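Local coordinates for protein Two-component system sensor histidine kinase (Bacteroides thetaiotaomicron, PDB 3OTT) that probably senses saccharides outside the cell through this extracellular part, two beta-propellers and a beta-sandwich, and signals inward as a histidine kinase, at residues I394-Y399 with Q403-N408; H447-M450 with Q456-A459; G83-N88 with Y94-T99. All coordinates share one frame; numbering follows the deposited sequence.

Interaction 1: I394-Y399 with Q403-N408; sequences INRYDY and QFIHYN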
# COMPACT_ATOMS: atom_id res chain seq x y z
N ILE B 394 2.51 12.11 28.52
CA ILE B 394 3.73 12.53 27.90
C ILE B 394 4.72 11.37 27.77
O ILE B 394 4.75 10.47 28.58
CB ILE B 394 4.37 13.71 28.65
CG1 ILE B 394 4.66 13.39 30.12
CG2 ILE B 394 3.44 14.86 28.64
CD1 ILE B 394 5.81 14.29 30.69
N ASN B 395 5.51 11.39 26.72
CA ASN B 395 6.55 10.39 26.55
C ASN B 395 7.89 11.02 26.21
O ASN B 395 7.94 12.11 25.61
CB ASN B 395 6.18 9.47 25.41
CG ASN B 395 4.91 8.66 25.67
OD1 ASN B 395 4.99 7.55 26.12
ND2 ASN B 395 3.76 9.20 25.31
N ARG B 396 8.97 10.31 26.56
CA ARG B 396 10.31 10.71 26.22
C ARG B 396 10.94 9.66 25.30
O ARG B 396 10.82 8.47 25.58
CB ARG B 396 11.15 10.82 27.51
CG ARG B 396 12.66 11.07 27.28
CD ARG B 396 13.46 11.39 28.59
NE ARG B 396 13.63 10.21 29.43
CZ ARG B 396 14.45 9.19 29.14
NH1 ARG B 396 15.20 9.21 28.05
NH2 ARG B 396 14.52 8.14 29.94
N TYR B 397 11.62 10.08 24.24
CA TYR B 397 12.27 9.10 23.37
C TYR B 397 13.59 8.63 23.90
O TYR B 397 14.38 9.44 24.36
CB TYR B 397 12.54 9.66 21.99
CG TYR B 397 12.79 8.63 20.90
CD1 TYR B 397 11.84 7.61 20.61
CD2 TYR B 397 13.94 8.72 20.09
CE1 TYR B 397 12.04 6.73 19.58
CE2 TYR B 397 14.15 7.85 19.06
CZ TYR B 397 13.21 6.84 18.81
OH TYR B 397 13.44 5.95 17.76
N ASP B 398 13.83 7.33 23.81
CA ASP B 398 15.15 6.76 23.97
C ASP B 398 15.76 6.40 22.59
O ASP B 398 15.49 5.35 22.04
CB ASP B 398 15.06 5.52 24.84
CG ASP B 398 16.41 5.03 25.32
OD1 ASP B 398 17.39 5.00 24.50
OD2 ASP B 398 16.47 4.65 26.51
N TYR B 399 16.56 7.30 22.02
CA TYR B 399 17.33 7.02 20.81
C TYR B 399 18.08 5.69 20.74
O TYR B 399 18.25 5.14 19.67
CB TYR B 399 18.32 8.16 20.60
CG TYR B 399 17.63 9.42 20.17
CD1 TYR B 399 17.24 9.62 18.82
CD2 TYR B 399 17.32 10.42 21.11
CE1 TYR B 399 16.57 10.78 18.41
CE2 TYR B 399 16.65 11.61 20.70
CZ TYR B 399 16.29 11.76 19.36
OH TYR B 399 15.65 12.89 18.96
N GLN B 403 12.64 3.42 21.41
CA GLN B 403 11.37 3.24 22.09
C GLN B 403 11.06 4.49 22.92
O GLN B 403 12.00 5.19 23.41
CB GLN B 403 11.35 1.97 22.98
CG GLN B 403 11.54 0.61 22.26
CD GLN B 403 10.42 0.29 21.24
OE1 GLN B 403 9.26 0.69 21.40
NE2 GLN B 403 10.77 -0.42 20.21
N PHE B 404 9.76 4.81 23.03
CA PHE B 404 9.28 5.82 24.00
C PHE B 404 9.13 5.29 25.41
O PHE B 404 8.85 4.12 25.61
CB PHE B 404 7.96 6.47 23.54
CG PHE B 404 8.18 7.39 22.38
CD1 PHE B 404 8.60 8.72 22.59
CD2 PHE B 404 8.12 6.91 21.10
CE1 PHE B 404 8.87 9.53 21.53
CE2 PHE B 404 8.41 7.72 20.03
CZ PHE B 404 8.78 9.01 20.23
N ILE B 405 9.37 6.17 26.38
CA ILE B 405 9.18 5.89 27.80
C ILE B 405 8.00 6.75 28.22
O ILE B 405 8.02 7.97 28.02
CB ILE B 405 10.42 6.31 28.66
CG1 ILE B 405 11.56 5.33 28.49
CG2 ILE B 405 10.06 6.38 30.17
CD1 ILE B 405 12.54 5.74 27.48
N HIS B 406 7.00 6.12 28.82
CA HIS B 406 5.76 6.74 29.17
C HIS B 406 5.83 7.15 30.64
O HIS B 406 6.47 6.44 31.45
CB HIS B 406 4.65 5.71 28.97
CG HIS B 406 3.29 6.19 29.36
ND1 HIS B 406 2.71 5.87 30.57
CD2 HIS B 406 2.39 6.96 28.70
CE1 HIS B 406 1.50 6.42 30.64
NE2 HIS B 406 1.28 7.08 29.52
N TYR B 407 5.18 8.27 30.96
CA TYR B 407 5.07 8.79 32.33
C TYR B 407 3.63 9.16 32.71
O TYR B 407 2.90 9.80 31.93
CB TYR B 407 5.95 10.06 32.52
CG TYR B 407 7.39 9.91 32.16
CD1 TYR B 407 8.32 9.38 33.08
CD2 TYR B 407 7.85 10.26 30.89
CE1 TYR B 407 9.64 9.22 32.76
CE2 TYR B 407 9.20 10.13 30.56
CZ TYR B 407 10.09 9.62 31.51
OH TYR B 407 11.42 9.45 31.15
N ASN B 408 3.26 8.83 33.93
CA ASN B 408 1.99 9.22 34.55
C ASN B 408 2.27 10.31 35.65
O ASN B 408 2.98 10.02 36.64
CB ASN B 408 1.37 8.02 35.31
CG ASN B 408 0.99 6.84 34.40
OD1 ASN B 408 0.21 6.99 33.44
ND2 ASN B 408 1.52 5.63 34.75
O HOH W 1 12.88 7.68 32.49

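Interaction 2: H447-M450 with Q456-A459; sequences HKLM and QYIA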
# COMPACT_ATOMS: atom_id res chain seq x y z
N HIS B 447 14.74 16.09 35.82
CA HIS B 447 15.62 14.95 36.23
C HIS B 447 14.98 13.99 37.20
O HIS B 447 15.14 12.78 37.05
CB HIS B 447 17.02 15.39 36.67
CG HIS B 447 17.82 15.94 35.52
ND1 HIS B 447 18.80 16.90 35.67
CD2 HIS B 447 17.75 15.69 34.19
CE1 HIS B 447 19.31 17.20 34.48
NE2 HIS B 447 18.68 16.48 33.56
N LYS B 448 14.24 14.49 38.19
CA LYS B 448 13.52 13.59 39.07
C LYS B 448 12.45 12.80 38.31
O LYS B 448 12.29 11.60 38.48
CB LYS B 448 12.99 14.34 40.31
CG LYS B 448 13.99 14.30 41.43
CD LYS B 448 13.87 15.44 42.42
CE LYS B 448 12.56 15.39 43.20
NZ LYS B 448 12.84 15.89 44.59
N LEU B 449 11.74 13.43 37.39
CA LEU B 449 10.80 12.62 36.65
C LEU B 449 11.56 11.49 35.89
O LEU B 449 11.16 10.31 35.98
CB LEU B 449 10.00 13.48 35.69
CG LEU B 449 9.05 12.76 34.76
CD1 LEU B 449 7.89 12.18 35.54
CD2 LEU B 449 8.61 13.71 33.64
N MET B 450 12.63 11.85 35.17
CA MET B 450 13.39 10.87 34.37
C MET B 450 13.93 9.71 35.20
O MET B 450 14.01 8.55 34.73
CB MET B 450 14.54 11.54 33.63
CG MET B 450 14.07 12.29 32.40
SD MET B 450 15.28 13.31 31.55
CE MET B 450 16.66 12.21 31.23
N GLN B 456 3.64 6.44 39.20
CA GLN B 456 2.95 7.71 39.27
C GLN B 456 3.90 8.85 39.81
O GLN B 456 4.38 8.81 40.93
CB GLN B 456 1.74 7.54 40.16
CG GLN B 456 0.72 8.67 40.11
CD GLN B 456 -0.52 8.40 41.00
OE1 GLN B 456 -0.40 8.23 42.22
NE2 GLN B 456 -1.70 8.39 40.39
N TYR B 457 4.12 9.90 39.06
CA TYR B 457 4.92 10.99 39.58
C TYR B 457 4.08 12.14 40.18
O TYR B 457 3.13 12.64 39.54
CB TYR B 457 5.79 11.55 38.47
CG TYR B 457 6.84 12.46 39.03
CD1 TYR B 457 7.98 11.92 39.65
CD2 TYR B 457 6.68 13.85 39.00
CE1 TYR B 457 8.93 12.74 40.19
CE2 TYR B 457 7.64 14.67 39.56
CZ TYR B 457 8.77 14.10 40.14
OH TYR B 457 9.76 14.86 40.73
N ILE B 458 4.44 12.60 41.38
CA ILE B 458 3.76 13.76 41.94
C ILE B 458 4.45 15.11 41.62
O ILE B 458 5.59 15.37 42.04
CB ILE B 458 3.54 13.66 43.48
CG1 ILE B 458 3.11 12.24 43.94
CG2 ILE B 458 2.60 14.79 43.95
CD1 ILE B 458 1.67 11.80 43.62
N ALA B 459 3.73 15.96 40.90
CA ALA B 459 4.26 17.19 40.35
C ALA B 459 4.57 18.15 41.45
O ALA B 459 3.77 18.30 42.34
CB ALA B 459 3.23 17.85 39.44

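Interaction 3: G83-N88 with Y94-T99; sequences GILVYN and YEQPET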
# COMPACT_ATOMS: atom_id res chain seq x y z
N GLY B 83 9.11 -7.58 -35.76
CA GLY B 83 8.50 -8.28 -34.67
C GLY B 83 8.70 -7.51 -33.40
O GLY B 83 8.04 -6.49 -33.16
N ILE B 84 9.59 -8.03 -32.59
CA ILE B 84 9.88 -7.44 -31.33
C ILE B 84 11.35 -7.37 -31.16
O ILE B 84 12.04 -8.35 -31.25
CB ILE B 84 9.25 -8.22 -30.18
CG1 ILE B 84 7.74 -8.07 -30.26
CG2 ILE B 84 9.84 -7.75 -28.83
CD1 ILE B 84 7.01 -8.63 -29.12
N LEU B 85 11.83 -6.17 -30.93
CA LEU B 85 13.21 -5.92 -30.70
C LEU B 85 13.37 -5.79 -29.19
O LEU B 85 12.65 -5.02 -28.54
CB LEU B 85 13.53 -4.63 -31.41
CG LEU B 85 14.99 -4.25 -31.54
CD1 LEU B 85 15.83 -5.33 -32.31
CD2 LEU B 85 15.00 -2.84 -32.21
N VAL B 86 14.25 -6.60 -28.60
CA VAL B 86 14.46 -6.60 -27.18
C VAL B 86 15.79 -5.93 -26.76
O VAL B 86 16.89 -6.41 -27.10
CB VAL B 86 14.32 -8.01 -26.62
CG1 VAL B 86 14.67 -8.03 -25.14
CG2 VAL B 86 12.90 -8.53 -26.85
N TYR B 87 15.71 -4.87 -25.96
CA TYR B 87 16.91 -4.16 -25.61
C TYR B 87 17.15 -4.25 -24.10
O TYR B 87 16.29 -3.87 -23.29
CB TYR B 87 16.83 -2.68 -26.11
CG TYR B 87 18.01 -1.82 -25.72
CD1 TYR B 87 19.29 -1.99 -26.33
CD2 TYR B 87 17.88 -0.83 -24.77
CE1 TYR B 87 20.39 -1.19 -25.97
CE2 TYR B 87 18.97 0.01 -24.41
CZ TYR B 87 20.20 -0.19 -25.01
OH TYR B 87 21.23 0.62 -24.65
N ASN B 88 18.29 -4.79 -23.72
CA ASN B 88 18.65 -4.80 -22.29
C ASN B 88 19.28 -3.46 -21.93
O ASN B 88 20.40 -3.22 -22.27
CB ASN B 88 19.57 -6.00 -21.94
CG ASN B 88 19.91 -6.08 -20.45
OD1 ASN B 88 19.84 -5.09 -19.74
ND2 ASN B 88 20.29 -7.29 -19.98
N TYR B 94 21.39 -5.63 -27.29
CA TYR B 94 20.17 -6.26 -27.83
C TYR B 94 20.27 -7.73 -27.50
O TYR B 94 21.31 -8.32 -27.71
CB TYR B 94 20.02 -6.02 -29.35
CG TYR B 94 19.61 -4.59 -29.58
CD1 TYR B 94 18.29 -4.23 -29.51
CD2 TYR B 94 20.56 -3.58 -29.77
CE1 TYR B 94 17.88 -2.90 -29.67
CE2 TYR B 94 20.19 -2.26 -29.92
CZ TYR B 94 18.82 -1.91 -29.86
OH TYR B 94 18.39 -0.61 -30.02
N GLU B 95 19.22 -8.30 -26.93
CA GLU B 95 19.26 -9.64 -26.39
C GLU B 95 18.07 -10.37 -26.83
O GLU B 95 17.11 -10.38 -26.05
CB GLU B 95 19.25 -9.61 -24.83
CG GLU B 95 20.70 -9.67 -24.27
CD GLU B 95 20.83 -9.50 -22.76
OE1 GLU B 95 19.82 -9.73 -22.05
OE2 GLU B 95 21.97 -9.17 -22.28
N GLN B 96 18.06 -10.95 -28.04
CA GLN B 96 16.85 -11.67 -28.52
C GLN B 96 16.57 -13.03 -27.87
O GLN B 96 17.40 -13.95 -27.94
CB GLN B 96 16.79 -11.90 -30.06
CG GLN B 96 16.48 -10.68 -30.98
CD GLN B 96 15.19 -9.85 -30.63
OE1 GLN B 96 15.30 -8.68 -30.17
NE2 GLN B 96 14.01 -10.42 -30.89
N PRO B 97 15.34 -13.18 -27.35
CA PRO B 97 14.71 -14.48 -27.01
C PRO B 97 14.81 -15.49 -28.15
O PRO B 97 14.95 -15.11 -29.28
CB PRO B 97 13.23 -14.10 -26.81
CG PRO B 97 13.23 -12.66 -26.39
CD PRO B 97 14.38 -12.06 -27.22
N GLU B 98 14.75 -16.79 -27.85
CA GLU B 98 14.72 -17.76 -28.90
C GLU B 98 13.38 -17.70 -29.68
O GLU B 98 13.31 -18.19 -30.79
CB GLU B 98 15.07 -19.19 -28.40
CG GLU B 98 16.57 -19.61 -28.71
CD GLU B 98 16.88 -21.16 -28.68
OE1 GLU B 98 16.41 -21.91 -27.77
OE2 GLU B 98 17.63 -21.63 -29.59
N THR B 99 12.36 -17.04 -29.13
CA THR B 99 11.00 -17.07 -29.74
C THR B 99 10.84 -16.38 -31.10
O THR B 99 11.26 -15.23 -31.30
CB THR B 99 9.94 -16.45 -28.80
OG1 THR B 99 10.15 -16.90 -27.46
CG2 THR B 99 8.48 -16.80 -29.28

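Interaction 1: I394-Y399 with Q403-N408
Tyr397 and Phe404 meet on one face of the hairpin made by strands 393-398 and 403-410, and here the contact is tight. They form an antiparallel non-hydrogen-bonded pair, and Tyr397 CD1 sits over one face of the Phe404 ring, 3.4 Å from CZ of Phe404. The ring planes meet obliquely, 48° apart. Phe404 has its CG anti to the carbonyl carbon (chi1 -71°), which swings the ring back across the partner strand, where its CD1 also reaches CB of Asn395. Beyond it, Leu345 of strand 344-348 touches the Phe404 side chain, while the Tyr397 hydroxyl bonds to that of Tyr361. With an alanine in place of Phe404, the ring of Tyr397 would probably lose the surface it leans on, and a gap would open between this hairpin and strand 344-348.

Further along the same face the packing thins out toward solvent: the exposed His406 turns a ring edge to Asn395 OD1, with CB of His406 3.4 Å from that oxygen. The Asn395 ND2 bonds instead to Ser371 OG.

Between the strands, Arg396 and Ile405 form a hydrogen-bonded pair, N of Arg396 to O of Ile405 at 2.9 Å and N of Ile405 to O of Arg396 at 2.8 Å. The face that carries Arg396 and Tyr407 is more polar. The arginine chain bends at chi3, bringing NE within 2.9 Å of Tyr407 OH, which lies 22° out of the guanidinium plane. A water joins Arg396 NH2 to the same hydroxyl, while Ile405 CD1 lies over one guanidinium face. Since NE donates to Tyr407 OH and NH1 to Gln385 OE1, the guanidinium is held from several directions, its positive charge probably met by neutral acceptors, as none of these partners is a carboxylate.

Interaction 2: H447-M450 with Q456-A459
Tyr457 is the residue of 456-459 that meets the short helix 446-451, coming straight after Gln456, whose side chain turns instead to Val410 and to His758 of the second subunit, a residue of the expression tag. At Tyr457 the chain enters strand 457-463. CG stands anti to the backbone N (chi1 -168°), which carries the ring out from the strand and lays one face against the helix. Over that face, displaced toward the rim, lies the CA of Leu449, 4.3 Å from the ring centroid and 20° off its normal, a CH-pi contact made by the helix backbone itself. Leu449 adds its CD1 branch nearer the root of the tyrosine, 3.7 Å from Tyr457 CG. The far end of the ring reaches Lys448, where the hydroxyl OH of Tyr457 rests 3.3 Å from the lysine CB; the two side chains cross at about a right angle. That hydroxyl has its polar partner in Glu460 OE2, three residues further on. Beyond Tyr457 the chain turns to strand 441-445, Ala459 packing on Val444.

Leu449 is buried, touching Tyr407, Ile409 and Val444 besides the tyrosine, whereas Lys448 is exposed. No polar pairing joins the two segments, and their fit is one of shape. This is a helical turn inserted in the connection between strands 441-445 and 457-463, folded back over the second of them: an elaborated version of the link between the last two strands of a four-stranded beta-propeller blade.

Interaction 3: G83-N88 with Y94-T99
Tyr94 lays its ring against Tyr87, the partner with which it forms an antiparallel non-hydrogen-bonded pair. Tyr87 CD1 stands over the centre of the Tyr94 ring, 3.6 Å from CZ of Tyr94, and the planes are 50° apart. Their first torsions differ: CG of Tyr87 is anti to its own N, while in Tyr94 it is anti to the carbonyl carbon (chi1 -73°), which leans this ring back across strand 84-88 until its CE1 is 3.7 Å from Leu85 CG. The two hydroxyls go elsewhere, Tyr87 to Asp92 and Tyr94 to the carbonyl of His54.

Strand 84-88 is the third of a four-stranded antiparallel propeller blade and 93-94 its short fourth, so the sheet pairing soon gives out. The last regular bond runs from Glu95 N to Val86 O at 3.0 Å; from there the side chain of Gln96 takes over. Bent at chi2 (-53°), it turns its amide back to the strand and imitates a peptide group: OE1 accepts from Val86 N at 2.8 Å, in the carbonyl plane, and NE2 donates to Ile84 O at 2.9 Å, though that oxygen is tilted from the amide plane. Val86 N and Ile84 O thus find in one side-chain amide the partners a neighbouring strand would offer.

Glu95 extends its chain to Asn88, whose ND2 meets OE1 of Glu95 from above the carboxylate plane, a hydrogen bond of 3.2 Å, while OE1 lies close to the amide plane. Asn88 OD1 bonds with Arg90 N and Ala91 N. Val86 CG2 and Pro97 CD touch at 3.8 Å.

Along the chain interaction 3 comes first, then interaction 1, then interaction 2. The latter two are neighbours, with centres 13 Å apart: strands 403-410 and 457-463 lie side by side and parallel in one mixed sheet, where Asn408 O and Tyr457 N are probably hydrogen-bonded, and helix 446-451 packs against Tyr407 and Arg396. Two blades of one propeller are thereby joined edge to edge. Interaction 3 lies in a blade of the other propeller, its centre about 58 Å from that of interaction 1 and 71 Å from that of interaction 2. Interactions 1 and 3 thus both join the third and fourth strands of a blade, while interaction 2 packs a helical insertion on the fourth strand of the next blade.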